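Local coordinates for protein phosphodiesterase (Candida albicans, PDB 6CPU) that is a phosphodiesterase of the HD superfamily, a mostly helical metalloprotein with bound zinc and magnesium ions, at residues Q550-Y553 and T554-I558; A474-A477 and M478-S481. One frame throughout, in Å; residues are numbered along the deposited sequence.

In the fold
Two single-helix contacts illustrate how bonding between near neighbours works in a helical metalloprotein. Followed from the N terminus, the chain first reaches interaction 2 (474-477 with 478-481), within helix 470-495, and then passes through helices 515-521 and 525-547 to interaction 1 (550-553 with 554-558), at the start of helix 552-569. Each contact joins consecutive residues, so neither closes a loop; the two lie in series, neither nested nor crossed. The centres of interactions 1 and 2 are about 21 Å apart. The nearest atoms of interactions 1 and 2 are about 10 Å apart, without touching. Both nevertheless meet helices 276-292 and 525-547, so these two helices connect the surroundings of the pair.

Interaction 1 (Q550-Y553 and T554-I558); sequences QLQY and TCDII
The phenol ring of Y553 carries the methyl CG2 of T554 over one face, while CD1 of I557 lies at its edge, near the ring plane; the carbonyl oxygen of Q550 also lies at the edge, in the plane. This is the N-terminal turn of helix 552-569, preceded by 3-10 geometry. The methyl makes a CH-pi contact: T554 CG2 stands 4.0 Å from the Y553 ring centroid, displaced toward the rim. Y553 places CG between its backbone N and carbonyl carbon (chi1 78°), which lays the ring against the methyl of T554. Beyond this turn the ring has a cation-pi contact with R292 and meets W218 edge to face.

The hydroxyl of T554 turns back to the chain. Its OG1, set between the backbone N and the carbonyl carbon, donates to L551 O at 2.5 Å, almost in line with the carbonyl; this is unusually short for such a pair, so the exact length is doubtful. T554 N donates to the same oxygen at 3.0 Å from above the carbonyl plane, so one buried residue satisfies a single acceptor with both its backbone and its side chain.

The helical bonds then take over, from D556 N to Q552 O and from I557 N to Y553 O. On the partly exposed flank Q552, bent at chi2, crosses D556 at about a right angle, and the amide and carboxylate planes are 53° apart. Its NE2 gives D556 OD1 a weak but fairly straight hydrogen bond of 3.5 Å, with an N-H...O angle of 163°.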
ATOM      1  N   GLN A 550     -21.970   8.172 -14.573  1.00 44.72           N
ATOM      2  CA  GLN A 550     -21.368   9.186 -13.695  1.00 42.94           C
ATOM      3  C   GLN A 550     -19.838   9.272 -13.770  1.00 41.96           C
ATOM      4  O   GLN A 550     -19.256  10.271 -13.344  1.00 38.21           O
ATOM      5  CB  GLN A 550     -21.788   8.969 -12.243  1.00 44.10           C
ATOM      6  CG  GLN A 550     -23.291   8.996 -11.995  1.00 44.46           C
ATOM      7  CD  GLN A 550     -23.897   7.614 -11.873  1.00 45.19           C
ATOM      8  OE1 GLN A 550     -23.620   6.728 -12.681  1.00 47.19           O
ATOM      9  NE2 GLN A 550     -24.742   7.425 -10.865  1.00 46.00           N
ATOM     10  N   LEU A 551     -19.187   8.243 -14.315  1.00 40.60           N
ATOM     11  CA  LEU A 551     -17.725   8.234 -14.420  1.00 41.47           C
ATOM     12  C   LEU A 551     -17.208   8.714 -15.775  1.00 40.53           C
ATOM     13  O   LEU A 551     -16.008   8.615 -16.052  1.00 38.10           O
ATOM     14  CB  LEU A 551     -17.182   6.830 -14.098  1.00 40.83           C
ATOM     15  CG  LEU A 551     -17.823   6.130 -12.887  1.00 40.73           C
ATOM     16  CD1 LEU A 551     -17.136   4.797 -12.621  1.00 41.60           C
ATOM     17  CD2 LEU A 551     -17.789   7.001 -11.637  1.00 41.19           C
ATOM     18  N   GLN A 552     -18.096   9.272 -16.608  1.00 41.49           N
ATOM     19  CA  GLN A 552     -17.723   9.742 -17.949  1.00 39.80           C
ATOM     20  C   GLN A 552     -16.565  10.739 -17.903  1.00 38.15           C
ATOM     21  O   GLN A 552     -15.729  10.772 -18.809  1.00 38.09           O
ATOM     22  CB  GLN A 552     -18.951  10.354 -18.666  1.00 42.09           C
ATOM     23  CG  GLN A 552     -18.690  10.929 -20.056  1.00 43.57           C
ATOM     24  CD  GLN A 552     -18.272   9.881 -21.073  1.00 44.19           C
ATOM     25  OE1 GLN A 552     -18.740   8.743 -21.043  1.00 45.86           O
ATOM     26  NE2 GLN A 552     -17.394  10.266 -21.990  1.00 44.72           N
ATOM     27  N   TYR A 553     -16.501  11.537 -16.837  1.00 37.57           N
ATOM     28  CA  TYR A 553     -15.431  12.516 -16.686  1.00 37.38           C
ATOM     29  C   TYR A 553     -14.032  11.904 -16.831  1.00 36.90           C
ATOM     30  O   TYR A 553     -13.105  12.582 -17.279  1.00 35.42           O
ATOM     31  CB  TYR A 553     -15.568  13.259 -15.354  1.00 39.62           C
ATOM     32  CG  TYR A 553     -15.098  12.473 -14.145  1.00 39.85           C
ATOM     33  CD1 TYR A 553     -13.786  12.580 -13.694  1.00 39.03           C
ATOM     34  CD2 TYR A 553     -15.962  11.629 -13.458  1.00 39.18           C
ATOM     35  CE1 TYR A 553     -13.349  11.865 -12.588  1.00 39.59           C
ATOM     36  CE2 TYR A 553     -15.530  10.912 -12.353  1.00 39.98           C
ATOM     37  CZ  TYR A 553     -14.223  11.039 -11.920  1.00 39.37           C
ATOM     38  OH  TYR A 553     -13.786  10.329 -10.816  1.00 41.71           O
ATOM     39  N   THR A 554     -13.879  10.625 -16.461  1.00 38.63           N
ATOM     40  CA  THR A 554     -12.595   9.934 -16.625  1.00 38.91           C
ATOM     41  C   THR A 554     -12.216   9.834 -18.100  1.00 38.78           C
ATOM     42  O   THR A 554     -11.084  10.132 -18.477  1.00 36.26           O
ATOM     43  CB  THR A 554     -12.594   8.529 -15.994  1.00 37.49           C
ATOM     44  OG1 THR A 554     -13.680   7.749 -16.507  1.00 39.93           O
ATOM     45  CG2 THR A 554     -12.714   8.626 -14.479  1.00 38.41           C
ATOM     46  N   CYS A 555     -13.170   9.426 -18.931  1.00 42.29           N
ATOM     47  CA  CYS A 555     -12.952   9.400 -20.382  1.00 45.71           C
ATOM     48  C   CYS A 555     -12.610  10.793 -20.932  1.00 45.28           C
ATOM     49  O   CYS A 555     -11.754  10.927 -21.813  1.00 46.56           O
ATOM     50  CB  CYS A 555     -14.180   8.838 -21.096  1.00 46.62           C
ATOM     51  SG  CYS A 555     -14.784   7.281 -20.407  1.00 54.73           S
ATOM     52  N   ASP A 556     -13.266  11.825 -20.400  1.00 46.82           N
ATOM     53  CA  ASP A 556     -13.009  13.208 -20.825  1.00 45.94           C
ATOM     54  C   ASP A 556     -11.569  13.624 -20.570  1.00 46.12           C
ATOM     55  O   ASP A 556     -10.940  14.243 -21.435  1.00 44.95           O
ATOM     56  CB  ASP A 556     -13.954  14.193 -20.125  1.00 49.04           C
ATOM     57  CG  ASP A 556     -15.424  13.918 -20.417  1.00 49.51           C
ATOM     58  OD1 ASP A 556     -15.725  13.260 -21.437  1.00 49.30           O
ATOM     59  OD2 ASP A 556     -16.282  14.355 -19.620  1.00 51.89           O
ATOM     60  N   ILE A 557     -11.036  13.274 -19.394  1.00 44.33           N
ATOM     61  CA  ILE A 557      -9.659  13.641 -19.041  1.00 42.88           C
ATOM     62  C   ILE A 557      -8.632  12.793 -19.794  1.00 40.79           C
ATOM     63  O   ILE A 557      -7.585  13.305 -20.185  1.00 38.47           O
ATOM     64  CB  ILE A 557      -9.400  13.572 -17.514  1.00 42.83           C
ATOM     65  CG1 ILE A 557     -10.302  14.566 -16.773  1.00 43.58           C
ATOM     66  CG2 ILE A 557      -7.942  13.874 -17.204  1.00 42.20           C
ATOM     67  CD1 ILE A 557     -10.353  14.365 -15.270  1.00 44.19           C
ATOM     68  N   ILE A 558      -8.920  11.506 -19.999  1.00 44.44           N
ATOM     69  CA  ILE A 558      -8.041  10.658 -20.816  1.00 45.25           C
ATOM     70  C   ILE A 558      -7.827  11.278 -22.199  1.00 45.47           C
ATOM     71  O   ILE A 558      -6.693  11.380 -22.672  1.00 43.84           O
ATOM     72  CB  ILE A 558      -8.593   9.229 -20.989  1.00 47.07           C
ATOM     73  CG1 ILE A 558      -8.537   8.467 -19.663  1.00 48.19           C
ATOM     74  CG2 ILE A 558      -7.780   8.465 -22.033  1.00 47.37           C
ATOM     75  CD1 ILE A 558      -9.481   7.284 -19.606  1.00 49.64           C
TER

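Interaction 2 (A474-A477 and M478-S481); sequences AQWA and MVLS
Helix 470-495 of the phosphodiesterase domain supplies this contact, a regular alpha-helical turn in which the amides of M478, V479, L480 and S481 each donate to the carbonyl four residues earlier. The turn lies near the metal site: the side chain of L480 is about 9 Å from the bound zinc ion, whose ligands are H278, H349, D350 and D462. The bonds run from M478 N to A474 O, from V479 N to Q475 O, from L480 N to W476 O at 2.9 Å and from S481 N to A477 O at 3.0 Å. The L480 bond is the shortest of the four.

Side chains add two further links. W476 and V479, three residues apart, pack obliquely: V479 CG2 comes to 3.8 Å from W476 CE3, an atom of the six-membered ring of the indole. CG2 sits between V479's own backbone N and carbonyl carbon, with CG1 at chi1 -57°, and this turns the methyl back to 3.3 Å from W476 O. The indole meets H223 edge to face and also touches F273, and R277 and D281 of helix 276-292. A477 touches I525 and Q529 of helix 525-547. Q475 NE2 donates to P512 O.

The second link is polar. S481 OG donates to A477 O at 2.8 Å, and OG and the amide N of the same residue approach that oxygen from opposite faces of its carbonyl plane. The hydroxyl, which also has a weak bond with Q522, thereby meets its donor need inside its own helix, and A477 O is gripped by two donors from a single residue.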
ATOM      1  N   ALA A 474       1.351  13.273 -15.107  1.00 32.44           N
ATOM      2  CA  ALA A 474       2.752  13.255 -15.508  1.00 32.82           C
ATOM      3  C   ALA A 474       3.690  12.905 -14.356  1.00 32.07           C
ATOM      4  O   ALA A 474       4.691  12.229 -14.565  1.00 32.30           O
ATOM      5  CB  ALA A 474       3.157  14.600 -16.097  1.00 34.00           C
ATOM      6  N   GLN A 475       3.386  13.392 -13.157  1.00 29.58           N
ATOM      7  CA  GLN A 475       4.208  13.080 -11.974  1.00 28.43           C
ATOM      8  C   GLN A 475       4.222  11.571 -11.730  1.00 25.84           C
ATOM      9  O   GLN A 475       5.266  10.997 -11.460  1.00 27.30           O
ATOM     10  CB  GLN A 475       3.665  13.794 -10.734  1.00 28.42           C
ATOM     11  CG  GLN A 475       3.901  15.297 -10.722  1.00 29.51           C
ATOM     12  CD  GLN A 475       3.332  15.964  -9.489  1.00 29.75           C
ATOM     13  OE1 GLN A 475       2.239  15.625  -9.032  1.00 31.91           O
ATOM     14  NE2 GLN A 475       4.058  16.930  -8.958  1.00 31.40           N
ATOM     15  N   TRP A 476       3.056  10.947 -11.837  1.00 25.31           N
ATOM     16  CA  TRP A 476       2.928   9.489 -11.709  1.00 26.51           C
ATOM     17  C   TRP A 476       3.715   8.755 -12.795  1.00 27.88           C
ATOM     18  O   TRP A 476       4.378   7.766 -12.522  1.00 28.20           O
ATOM     19  CB  TRP A 476       1.462   9.066 -11.770  1.00 26.10           C
ATOM     20  CG  TRP A 476       0.716   9.283 -10.493  1.00 28.07           C
ATOM     21  CD1 TRP A 476      -0.314  10.158 -10.266  1.00 29.01           C
ATOM     22  CD2 TRP A 476       0.938   8.603  -9.259  1.00 28.74           C
ATOM     23  NE1 TRP A 476      -0.743  10.061  -8.963  1.00 29.96           N
ATOM     24  CE2 TRP A 476       0.010   9.116  -8.323  1.00 29.40           C
ATOM     25  CE3 TRP A 476       1.837   7.614  -8.850  1.00 29.21           C
ATOM     26  CZ2 TRP A 476      -0.041   8.668  -7.003  1.00 30.00           C
ATOM     27  CZ3 TRP A 476       1.778   7.167  -7.532  1.00 29.70           C
ATOM     28  CH2 TRP A 476       0.854   7.704  -6.628  1.00 28.80           C
ATOM     29  N   ALA A 477       3.641   9.248 -14.033  1.00 28.69           N
ATOM     30  CA  ALA A 477       4.375   8.642 -15.141  1.00 29.34           C
ATOM     31  C   ALA A 477       5.867   8.610 -14.872  1.00 29.69           C
ATOM     32  O   ALA A 477       6.557   7.649 -15.220  1.00 28.66           O
ATOM     33  CB  ALA A 477       4.093   9.391 -16.442  1.00 31.47           C
ATOM     34  N   MET A 478       6.371   9.673 -14.262  1.00 29.00           N
ATOM     35  CA  MET A 478       7.762   9.755 -13.889  1.00 30.97           C
ATOM     36  C   MET A 478       8.181   8.705 -12.851  1.00 29.64           C
ATOM     37  O   MET A 478       9.215   8.054 -13.002  1.00 28.34           O
ATOM     38  CB  MET A 478       8.052  11.150 -13.336  1.00 33.23           C
ATOM     39  CG  MET A 478       9.435  11.305 -12.755  1.00 37.00           C
ATOM     40  SD  MET A 478       9.887  13.043 -12.670  1.00 44.85           S
ATOM     41  CE  MET A 478      11.492  12.913 -11.905  1.00 44.21           C
ATOM     42  N   VAL A 479       7.416   8.573 -11.772  1.00 29.24           N
ATOM     43  CA  VAL A 479       7.800   7.599 -10.739  1.00 27.35           C
ATOM     44  C   VAL A 479       7.616   6.155 -11.238  1.00 26.30           C
ATOM     45  O   VAL A 479       8.421   5.286 -10.904  1.00 24.78           O
ATOM     46  CB  VAL A 479       7.121   7.871  -9.374  1.00 28.15           C
ATOM     47  CG1 VAL A 479       7.463   9.291  -8.914  1.00 29.05           C
ATOM     48  CG2 VAL A 479       5.618   7.657  -9.426  1.00 28.62           C
ATOM     49  N   LEU A 480       6.606   5.918 -12.074  1.00 25.63           N
ATOM     50  CA  LEU A 480       6.412   4.611 -12.706  1.00 27.38           C
ATOM     51  C   LEU A 480       7.621   4.247 -13.572  1.00 26.77           C
ATOM     52  O   LEU A 480       8.104   3.121 -13.518  1.00 24.36           O
ATOM     53  CB  LEU A 480       5.101   4.564 -13.519  1.00 27.97           C
ATOM     54  CG  LEU A 480       4.696   3.195 -14.117  1.00 29.06           C
ATOM     55  CD1 LEU A 480       4.564   2.121 -13.042  1.00 29.40           C
ATOM     56  CD2 LEU A 480       3.398   3.286 -14.899  1.00 30.06           C
ATOM     57  N   SER A 481       8.139   5.210 -14.335  1.00 28.56           N
ATOM     58  CA  SER A 481       9.384   5.002 -15.087  1.00 27.85           C
ATOM     59  C   SER A 481      10.601   4.701 -14.219  1.00 27.70           C
ATOM     60  O   SER A 481      11.468   3.920 -14.622  1.00 26.38           O
ATOM     61  CB  SER A 481       9.681   6.206 -15.996  1.00 30.36           C
ATOM     62  OG  SER A 481       8.553   6.474 -16.801  1.00 32.45           O
TER